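Local coordinates for MMACHC-like protein (Caenorhabditis elegans, PDB 5UJC) that binds cobalamin and probably removes its upper ligand by flavin-dependent reductive decyanation or glutathione-dependent demethylation in B12 trafficking, at residues A[74-77]-A[78-82]; A[81-84]-A[85-89]. All coordinates share one frame; numbering follows the deposited sequence.

Overall arrangement
Contact 1 and contact 2 follow each other in the chain and share G81 and S82. Contact 1 (74-82) is the C-terminal end of helix 62-80. Contact 2 (81-89) is the start and body of the short helix 83-89. Contact 1 is a surface contact with no buried residue. Beside the helix backbone bonds it has an amide-carboxylate bond and a water bridge. Contact 2 is partly buried: F83 and V86 are packed inside, and a sulfur sits over an aromatic ring. The two touch through T77 and F80 on one side and V86 and M89 on the other. Both lie away from the bound cobalamin and border helix 257-265.

Contact 1: residues A[74-77]-A[78-82]; sequences VQKT and MDFGS
T77 O accepts a hydrogen bond from G81 N at 2.8 Å, the last one-turn backbone bond of this helix. G81 then leaves the helix with a positive phi of 106°. A side chain there would run into the carbonyl O of F80, so glycine suits the exit. With chi1 at -61°, T77 puts OG1 beside its backbone N and swings the methyl CG2 to 3.8 Å from S82 C. T77 OG1 bonds back to V73 O.

M78 N bonds to V74 O at 3.1 Å. M78 CB lies 3.4 Å from Q75 O, while the sulfur end leads away from the preceding turn.

K76 O takes F80 N at 2.9 Å. The same oxygen lies at the edge of the F80 ring, 3.3 Å from F80 CD2. The K76 chain bends at chi2 (-70°) and then runs straight. K76 NZ stays 4.5 Å from D79 OD2, too far for a salt bridge. One water joins them, accepting from NZ and donating to OD2. The other carboxylate oxygen, D79 OD1, takes Q75 NE2 at 2.9 Å. It lies in the Q75 amide plane, but the nitrogen comes from above the carboxylate plane.

This helix end leans on two helices. V74 and T77 touch V264 of helix 257-265. T77 and F80 pack on helix 83-89, F80 against E85, V86 and M89.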
loop_
_atom_site.group_PDB
_atom_site.type_symbol
_atom_site.label_atom_id
_atom_site.label_comp_id
_atom_site.label_asym_id
_atom_site.label_seq_id
_atom_site.Cartn_x
_atom_site.Cartn_y
_atom_site.Cartn_z
ATOM N N VAL A 74 13.672 3.533 16.852
ATOM C CA VAL A 74 14.762 3.379 17.832
ATOM C C VAL A 74 15.849 4.410 17.566
ATOM O O VAL A 74 16.333 5.103 18.496
ATOM C CB VAL A 74 15.318 1.945 17.815
ATOM C CG1 VAL A 74 16.606 1.847 18.633
ATOM C CG2 VAL A 74 14.271 0.994 18.370
ATOM N N GLN A 75 16.236 4.551 16.306
ATOM C CA GLN A 75 17.297 5.488 15.962
ATOM C C GLN A 75 16.856 6.931 16.210
ATOM O O GLN A 75 17.623 7.736 16.721
ATOM C CB GLN A 75 17.710 5.311 14.498
ATOM C CG GLN A 75 18.901 6.172 14.092
ATOM C CD GLN A 75 20.148 5.824 14.895
ATOM O OE1 GLN A 75 20.602 4.684 14.876
ATOM N NE2 GLN A 75 20.690 6.798 15.616
ATOM N N LYS A 76 15.634 7.280 15.800
ATOM C CA LYS A 76 15.163 8.634 16.014
ATOM C C LYS A 76 15.093 8.977 17.486
ATOM O O LYS A 76 15.364 10.106 17.871
ATOM C CB LYS A 76 13.815 8.862 15.328
ATOM C CG LYS A 76 13.908 8.895 13.822
ATOM C CD LYS A 76 14.612 10.159 13.347
ATOM C CE LYS A 76 14.759 10.228 11.863
ATOM N NZ LYS A 76 15.525 11.460 11.514
ATOM N N THR A 77 14.738 8.016 18.305
ATOM C CA THR A 77 14.679 8.241 19.744
ATOM C C THR A 77 16.065 8.547 20.277
ATOM O O THR A 77 16.232 9.490 21.096
ATOM C CB THR A 77 14.022 7.035 20.469
ATOM O OG1 THR A 77 12.674 6.858 19.997
ATOM C CG2 THR A 77 13.995 7.233 21.939
ATOM N N MET A 78 17.054 7.803 19.816
ATOM C CA MET A 78 18.451 8.088 20.186
ATOM C C MET A 78 18.855 9.498 19.729
ATOM O O MET A 78 19.433 10.280 20.511
ATOM C CB MET A 78 19.385 7.043 19.582
ATOM C CG MET A 78 20.878 7.281 19.872
ATOM S SD MET A 78 21.239 7.300 21.638
ATOM C CE MET A 78 21.279 5.546 21.986
ATOM N N ASP A 79 18.491 9.849 18.497
ATOM C CA ASP A 79 18.868 11.140 17.910
ATOM C C ASP A 79 18.257 12.328 18.671
ATOM O O ASP A 79 18.933 13.343 18.944
ATOM C CB ASP A 79 18.425 11.222 16.452
ATOM C CG ASP A 79 19.158 10.226 15.529
ATOM O OD1 ASP A 79 20.192 9.668 15.922
ATOM O OD2 ASP A 79 18.661 10.005 14.386
ATOM N N PHE A 80 16.965 12.226 18.960
ATOM C CA PHE A 80 16.234 13.323 19.643
ATOM C C PHE A 80 16.477 13.333 21.158
ATOM O O PHE A 80 16.299 14.377 21.817
ATOM C CB PHE A 80 14.737 13.231 19.349
ATOM C CG PHE A 80 14.339 13.818 18.024
ATOM C CD1 PHE A 80 14.220 15.205 17.876
ATOM C CD2 PHE A 80 14.057 13.010 16.936
ATOM C CE1 PHE A 80 13.870 15.763 16.673
ATOM C CE2 PHE A 80 13.693 13.571 15.722
ATOM C CZ PHE A 80 13.604 14.954 15.590
ATOM N N GLY A 81 16.886 12.181 21.705
ATOM C CA GLY A 81 17.319 12.088 23.117
ATOM C C GLY A 81 16.329 11.397 24.043
ATOM O O GLY A 81 16.708 10.944 25.124
ATOM N N SER A 82 15.057 11.366 23.655
ATOM C CA SER A 82 14.019 10.715 24.450
ATOM C C SER A 82 12.818 10.443 23.586
ATOM O O SER A 82 12.608 11.109 22.550
ATOM C CB SER A 82 13.597 11.599 25.630
ATOM O OG SER A 82 12.845 12.728 25.186
HETATM O O HOH W 1 17.545 12.130 13.245
#

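Contact 2: residues A[81-84]-A[85-89]; sequences GSFD and EVCEM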
loop_
_atom_site.group_PDB
_atom_site.type_symbol
_atom_site.label_atom_id
_atom_site.label_comp_id
_atom_site.label_asym_id
_atom_site.label_seq_id
_atom_site.Cartn_x
_atom_site.Cartn_y
_atom_site.Cartn_z
ATOM N N GLY A 81 16.886 12.181 21.705
ATOM C CA GLY A 81 17.319 12.088 23.117
ATOM C C GLY A 81 16.329 11.397 24.043
ATOM O O GLY A 81 16.708 10.944 25.124
ATOM N N SER A 82 15.057 11.366 23.655
ATOM C CA SER A 82 14.019 10.715 24.450
ATOM C C SER A 82 12.818 10.443 23.586
ATOM O O SER A 82 12.608 11.109 22.550
ATOM C CB SER A 82 13.597 11.599 25.630
ATOM O OG SER A 82 12.845 12.728 25.186
ATOM N N PHE A 83 12.002 9.494 24.024
ATOM C CA PHE A 83 10.778 9.198 23.343
ATOM C C PHE A 83 9.832 10.416 23.322
ATOM O O PHE A 83 9.192 10.712 22.296
ATOM C CB PHE A 83 10.099 7.975 23.979
ATOM C CG PHE A 83 8.838 7.561 23.288
ATOM C CD1 PHE A 83 8.883 6.986 22.035
ATOM C CD2 PHE A 83 7.635 7.769 23.872
ATOM C CE1 PHE A 83 7.743 6.607 21.402
ATOM C CE2 PHE A 83 6.475 7.366 23.255
ATOM C CZ PHE A 83 6.534 6.785 22.020
ATOM N N ASP A 84 9.710 11.112 24.444
ATOM C CA ASP A 84 8.792 12.249 24.492
ATOM C C ASP A 84 9.204 13.331 23.472
ATOM O O ASP A 84 8.365 13.930 22.829
ATOM C CB ASP A 84 8.725 12.843 25.897
ATOM C CG ASP A 84 7.932 11.977 26.876
ATOM O OD1 ASP A 84 7.119 11.128 26.444
ATOM O OD2 ASP A 84 8.115 12.157 28.083
ATOM N N GLU A 85 10.508 13.513 23.274
ATOM C CA GLU A 85 10.978 14.472 22.276
ATOM C C GLU A 85 10.662 14.044 20.843
ATOM O O GLU A 85 10.228 14.852 20.046
ATOM C CB GLU A 85 12.480 14.756 22.429
ATOM C CG GLU A 85 12.964 15.979 21.630
ATOM C CD GLU A 85 12.312 17.305 22.072
ATOM O OE1 GLU A 85 11.726 17.359 23.186
ATOM O OE2 GLU A 85 12.410 18.304 21.310
ATOM N N VAL A 86 10.854 12.772 20.542
ATOM C CA VAL A 86 10.515 12.281 19.217
ATOM C C VAL A 86 9.038 12.512 18.945
ATOM O O VAL A 86 8.654 12.948 17.860
ATOM C CB VAL A 86 10.779 10.780 19.045
ATOM C CG1 VAL A 86 10.517 10.382 17.598
ATOM C CG2 VAL A 86 12.174 10.429 19.402
ATOM N N CYS A 87 8.207 12.170 19.919
ATOM C CA CYS A 87 6.738 12.336 19.771
ATOM C C CYS A 87 6.363 13.767 19.479
ATOM O O CYS A 87 5.506 14.021 18.620
ATOM C CB CYS A 87 6.015 11.879 21.023
ATOM S SG CYS A 87 6.080 10.120 21.256
ATOM N N GLU A 88 7.008 14.711 20.170
ATOM C CA GLU A 88 6.738 16.142 19.974
ATOM C C GLU A 88 7.177 16.578 18.587
ATOM O O GLU A 88 6.472 17.344 17.913
ATOM C CB GLU A 88 7.458 16.972 21.037
ATOM C CG GLU A 88 7.307 18.486 20.875
ATOM C CD GLU A 88 8.115 19.278 21.895
ATOM O OE1 GLU A 88 8.818 18.657 22.735
ATOM O OE2 GLU A 88 8.061 20.533 21.843
ATOM N N MET A 89 8.347 16.108 18.154
ATOM C CA MET A 89 8.974 16.642 16.933
ATOM C C MET A 89 8.563 15.929 15.645
ATOM O O MET A 89 8.721 16.485 14.562
ATOM C CB MET A 89 10.492 16.645 17.068
ATOM C CG MET A 89 10.980 17.569 18.164
ATOM S SD MET A 89 10.296 19.249 18.158
ATOM C CE MET A 89 10.880 19.879 16.559
#
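S82 OG accepts from E85 N at 3.1 Å, with an N-H...O angle of 155°. The hydroxyl sits between its own backbone N and carbonyl carbon (chi1 71°), and this places OG within bonding distance of E85 N. OG also lies 3.4 Å from E85 CB. With an alanine here, E85 N would probably be left without its capping acceptor at the helix start. Regular backbone bonds follow: V86 N to S82 O, C87 N to F83 O at 3.0 Å, and E88 N to D84 O.

S82 is thus the N-cap of helix 83-89. Only G81 and S82 separate this helix from helix 62-80, so the chain turns sharply between two consecutive helices.

The side-chain contact one turn apart is sulfur-aromatic. C87 SG lies over one face of the F83 ring, 3.6 Å from its centroid and 22° off the ring normal. It sits off the ring centre, nearest F83 CE2 at 3.4 Å. C87 is deposited in two conformers, so the sulfur position described is that of one of them and is to that extent doubtful. The F83 ring also meets W257 nearly at right angles and packs on V264. V86 CG2 lies 3.2 Å from S82 O, a doubtful approach because V86 too has two conformers.

D84 OD1 forms a salt bridge with R261 of helix 257-265.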